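Local coordinates for uncharacterized protein (Legionella pneumophila subsp. pneumophila str. Philadelphia 1, PDB 4RXV) that is of unknown function but is probably a Legionella effector whose N-terminal part, held here, resembles papain-like cysteine peptidases, at residues 124-137 / 197-209. Numbering follows the deposited sequence.
Sequences DVAVIGSMHSNGRY and SLFPATVNYQSAL
A classic beta bulge marks the pairing of strand 202-206 with strand 124-130, at one border of an antiparallel four-stranded sheet. Val127 O takes two N-H groups in its carbonyl plane, Asn204 N at 2.9 Å and, in a longer bond, Tyr205 N at 3.2 Å. Asn204 and Tyr205 both face Val127, which shifts the register by one, and Ile128 then pairs with Val203. Beyond the bulge, Gly129 and Thr202 form a hydrogen-bonded pair. At the other end Ser207 OG, set between its backbone N and carbonyl carbon (chi1 67°), accepts Val125 N at 2.9 Å, nearly straight at 174°. Water 1 links the same OG to Asp124 OD1, which also forms a salt bridge with Lys147. Thr202 CG2 lies over one face of the Tyr137 ring in a CH-pi contact, 3.7 Å from the centroid, while His132 CD2 sits over the opposite face, toward the rim. Ile128 CD1 meets Ala201 CB at 3.9 Å and Leu198 CD1, on the face shared with Ala126 and Val203. On the other face, helices 105-114 and 74-84 pack against Val127. Near Met131 the hydroxyl of Ser130 donates to Leu198 O at 2.8 Å. Strand 202-206 thus edges a helix-backed antiparallel sheet, consistent with a papain-like peptidase domain.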
# COMPACT_ATOMS: atom_id res chain seq x y z
N ASP A 124 -0.37 -12.51 9.66
CA ASP A 124 -0.52 -12.86 8.26
C ASP A 124 -0.84 -11.58 7.47
O ASP A 124 -1.29 -10.58 8.04
CB ASP A 124 -1.65 -13.89 8.08
CG ASP A 124 -1.41 -15.19 8.82
OD1 ASP A 124 -0.31 -15.76 8.66
OD2 ASP A 124 -2.33 -15.67 9.52
N VAL A 125 -0.57 -11.61 6.16
CA VAL A 125 -0.78 -10.45 5.30
C VAL A 125 -1.87 -10.78 4.32
O VAL A 125 -1.91 -11.89 3.79
CB VAL A 125 0.53 -10.08 4.58
CG1 VAL A 125 0.31 -8.92 3.62
CG2 VAL A 125 1.60 -9.69 5.58
N ALA A 126 -2.75 -9.83 4.06
CA ALA A 126 -3.77 -10.00 3.03
C ALA A 126 -3.83 -8.75 2.18
O ALA A 126 -3.46 -7.66 2.63
CB ALA A 126 -5.13 -10.30 3.63
N VAL A 127 -4.30 -8.90 0.97
CA VAL A 127 -4.57 -7.75 0.09
C VAL A 127 -6.00 -7.85 -0.37
O VAL A 127 -6.44 -8.93 -0.82
CB VAL A 127 -3.59 -7.70 -1.10
CG1 VAL A 127 -3.88 -6.48 -1.99
CG2 VAL A 127 -2.16 -7.67 -0.61
N ILE A 128 -6.73 -6.77 -0.23
CA ILE A 128 -8.16 -6.73 -0.48
C ILE A 128 -8.50 -5.63 -1.47
O ILE A 128 -7.85 -4.59 -1.55
CB ILE A 128 -8.97 -6.53 0.83
CG1 ILE A 128 -8.80 -5.11 1.40
CG2 ILE A 128 -8.59 -7.59 1.87
CD1 ILE A 128 -9.66 -4.81 2.65
N GLY A 129 -9.55 -5.88 -2.24
CA GLY A 129 -10.19 -4.84 -3.03
C GLY A 129 -11.28 -4.22 -2.21
O GLY A 129 -12.13 -4.90 -1.63
N SER A 130 -11.26 -2.90 -2.15
CA SER A 130 -12.16 -2.13 -1.32
C SER A 130 -12.70 -0.94 -2.13
O SER A 130 -12.52 -0.88 -3.34
CB SER A 130 -11.43 -1.71 -0.04
OG SER A 130 -12.20 -0.93 0.86
N MET A 131 -13.39 -0.01 -1.47
CA MET A 131 -14.01 1.13 -2.17
C MET A 131 -14.89 0.61 -3.31
O MET A 131 -14.75 0.98 -4.47
CB MET A 131 -12.96 2.15 -2.63
CG MET A 131 -13.56 3.50 -2.93
SD MET A 131 -12.33 4.69 -3.49
CE MET A 131 -11.42 4.93 -1.99
N HIS A 132 -15.82 -0.25 -2.91
CA HIS A 132 -16.74 -0.87 -3.85
C HIS A 132 -17.67 0.13 -4.45
O HIS A 132 -18.22 0.97 -3.75
CB HIS A 132 -17.55 -1.91 -3.10
CG HIS A 132 -18.42 -2.74 -3.97
ND1 HIS A 132 -19.79 -2.71 -3.87
CD2 HIS A 132 -18.13 -3.63 -4.94
CE1 HIS A 132 -20.31 -3.55 -4.75
NE2 HIS A 132 -19.32 -4.12 -5.41
N SER A 133 -17.85 -0.00 -5.77
CA SER A 133 -18.69 0.87 -6.56
C SER A 133 -19.18 0.12 -7.79
O SER A 133 -18.38 -0.27 -8.65
CB SER A 133 -17.92 2.09 -7.02
OG SER A 133 -18.79 3.04 -7.58
N ASN A 134 -20.48 -0.07 -7.88
CA ASN A 134 -21.07 -0.73 -9.04
C ASN A 134 -20.35 -2.01 -9.49
O ASN A 134 -20.10 -2.20 -10.68
CB ASN A 134 -21.21 0.23 -10.23
CG ASN A 134 -19.93 0.97 -10.59
OD1 ASN A 134 -19.19 0.56 -11.50
ND2 ASN A 134 -19.69 2.10 -9.93
N GLY A 135 -20.05 -2.88 -8.53
CA GLY A 135 -19.48 -4.18 -8.86
C GLY A 135 -17.98 -4.16 -9.02
O GLY A 135 -17.36 -5.23 -9.15
N ARG A 136 -17.40 -2.96 -9.01
CA ARG A 136 -15.95 -2.77 -9.07
C ARG A 136 -15.43 -2.42 -7.68
O ARG A 136 -16.12 -1.82 -6.88
CB ARG A 136 -15.59 -1.64 -10.06
CG ARG A 136 -15.92 -1.92 -11.52
CD ARG A 136 -15.64 -0.72 -12.42
NE ARG A 136 -16.52 0.40 -12.08
CZ ARG A 136 -16.14 1.67 -11.99
NH1 ARG A 136 -14.90 2.05 -12.25
NH2 ARG A 136 -17.03 2.59 -11.64
N TYR A 137 -14.19 -2.79 -7.42
CA TYR A 137 -13.51 -2.38 -6.20
C TYR A 137 -12.38 -1.44 -6.61
O TYR A 137 -11.39 -1.86 -7.20
CB TYR A 137 -12.99 -3.62 -5.46
CG TYR A 137 -14.05 -4.54 -4.95
CD1 TYR A 137 -14.64 -4.36 -3.70
CD2 TYR A 137 -14.47 -5.61 -5.72
CE1 TYR A 137 -15.61 -5.25 -3.23
CE2 TYR A 137 -15.44 -6.49 -5.27
CZ TYR A 137 -16.01 -6.31 -4.03
OH TYR A 137 -16.97 -7.19 -3.56
N SER A 197 -15.75 3.43 3.50
CA SER A 197 -15.74 2.71 2.23
C SER A 197 -14.95 1.41 2.32
O SER A 197 -14.77 0.74 1.32
CB SER A 197 -15.14 3.58 1.14
OG SER A 197 -13.78 3.83 1.39
N LEU A 198 -14.48 1.07 3.52
CA LEU A 198 -13.67 -0.14 3.72
C LEU A 198 -14.43 -1.40 3.32
O LEU A 198 -13.93 -2.23 2.58
CB LEU A 198 -13.23 -0.21 5.18
CG LEU A 198 -12.43 -1.43 5.64
CD1 LEU A 198 -11.20 -1.62 4.81
CD2 LEU A 198 -12.08 -1.29 7.10
N PHE A 199 -15.66 -1.51 3.80
CA PHE A 199 -16.52 -2.67 3.53
C PHE A 199 -17.68 -2.26 2.62
O PHE A 199 -18.17 -1.13 2.73
CB PHE A 199 -17.09 -3.25 4.83
CG PHE A 199 -16.05 -3.59 5.84
CD1 PHE A 199 -15.10 -4.56 5.59
CD2 PHE A 199 -16.00 -2.92 7.05
CE1 PHE A 199 -14.12 -4.84 6.51
CE2 PHE A 199 -15.04 -3.22 7.98
CZ PHE A 199 -14.11 -4.20 7.72
N PRO A 200 -18.15 -3.17 1.75
CA PRO A 200 -17.66 -4.54 1.55
C PRO A 200 -16.37 -4.57 0.75
O PRO A 200 -16.07 -3.67 -0.04
CB PRO A 200 -18.79 -5.19 0.75
CG PRO A 200 -19.35 -4.07 -0.03
CD PRO A 200 -19.32 -2.90 0.90
N ALA A 201 -15.62 -5.65 0.95
CA ALA A 201 -14.35 -5.83 0.28
C ALA A 201 -14.24 -7.25 -0.25
O ALA A 201 -15.05 -8.11 0.12
CB ALA A 201 -13.18 -5.52 1.23
N THR A 202 -13.27 -7.50 -1.10
CA THR A 202 -12.98 -8.81 -1.62
C THR A 202 -11.52 -9.15 -1.33
O THR A 202 -10.65 -8.31 -1.46
CB THR A 202 -13.31 -8.90 -3.14
OG1 THR A 202 -13.15 -10.25 -3.56
CG2 THR A 202 -12.44 -7.98 -3.99
N VAL A 203 -11.25 -10.38 -0.95
CA VAL A 203 -9.91 -10.74 -0.52
C VAL A 203 -9.16 -11.42 -1.64
O VAL A 203 -9.41 -12.59 -1.94
CB VAL A 203 -9.92 -11.61 0.74
CG1 VAL A 203 -8.50 -11.83 1.22
CG2 VAL A 203 -10.75 -10.95 1.84
N ASN A 204 -8.21 -10.71 -2.24
CA ASN A 204 -7.52 -11.21 -3.42
C ASN A 204 -6.26 -12.00 -3.13
O ASN A 204 -5.81 -12.76 -3.97
CB ASN A 204 -7.23 -10.08 -4.39
CG ASN A 204 -8.50 -9.55 -5.01
OD1 ASN A 204 -8.78 -8.36 -4.96
ND2 ASN A 204 -9.30 -10.44 -5.56
N TYR A 205 -5.68 -11.82 -1.95
CA TYR A 205 -4.48 -12.54 -1.57
C TYR A 205 -4.47 -12.73 -0.07
O TYR A 205 -4.75 -11.78 0.67
CB TYR A 205 -3.21 -11.79 -2.01
CG TYR A 205 -1.92 -12.39 -1.46
CD1 TYR A 205 -1.38 -13.53 -2.03
CD2 TYR A 205 -1.27 -11.84 -0.37
CE1 TYR A 205 -0.21 -14.09 -1.54
CE2 TYR A 205 -0.08 -12.39 0.13
CZ TYR A 205 0.43 -13.51 -0.45
OH TYR A 205 1.59 -14.04 0.06
N GLN A 206 -4.12 -13.93 0.36
CA GLN A 206 -3.86 -14.24 1.77
C GLN A 206 -2.54 -14.99 1.87
O GLN A 206 -2.42 -16.10 1.35
CB GLN A 206 -4.98 -15.08 2.40
CG GLN A 206 -6.31 -14.39 2.35
CD GLN A 206 -7.41 -15.06 3.19
OE1 GLN A 206 -7.27 -15.25 4.40
NE2 GLN A 206 -8.52 -15.39 2.56
N SER A 207 -1.56 -14.42 2.56
CA SER A 207 -0.28 -15.11 2.73
C SER A 207 -0.45 -16.45 3.43
O SER A 207 0.32 -17.38 3.21
CB SER A 207 0.74 -14.24 3.46
OG SER A 207 0.38 -14.00 4.81
N ALA A 208 -1.48 -16.56 4.27
CA ALA A 208 -1.78 -17.81 4.97
C ALA A 208 -2.12 -18.95 4.01
O ALA A 208 -2.05 -20.11 4.41
CB ALA A 208 -2.94 -17.58 5.92
N LEU A 209 -2.53 -18.64 2.79
CA LEU A 209 -2.88 -19.62 1.76
C LEU A 209 -1.79 -19.77 0.70
O LEU A 209 -1.97 -20.53 -0.24
CB LEU A 209 -4.20 -19.23 1.07
CG LEU A 209 -5.39 -19.16 2.02
CD1 LEU A 209 -6.62 -18.69 1.29
CD2 LEU A 209 -5.64 -20.50 2.68
O HOH W 1 1.17 -15.86 6.62
O HOH W 2 -3.12 -14.28 5.14
O HOH W 3 -11.48 1.98 0.82
O HOH W 4 -16.37 -0.94 -0.15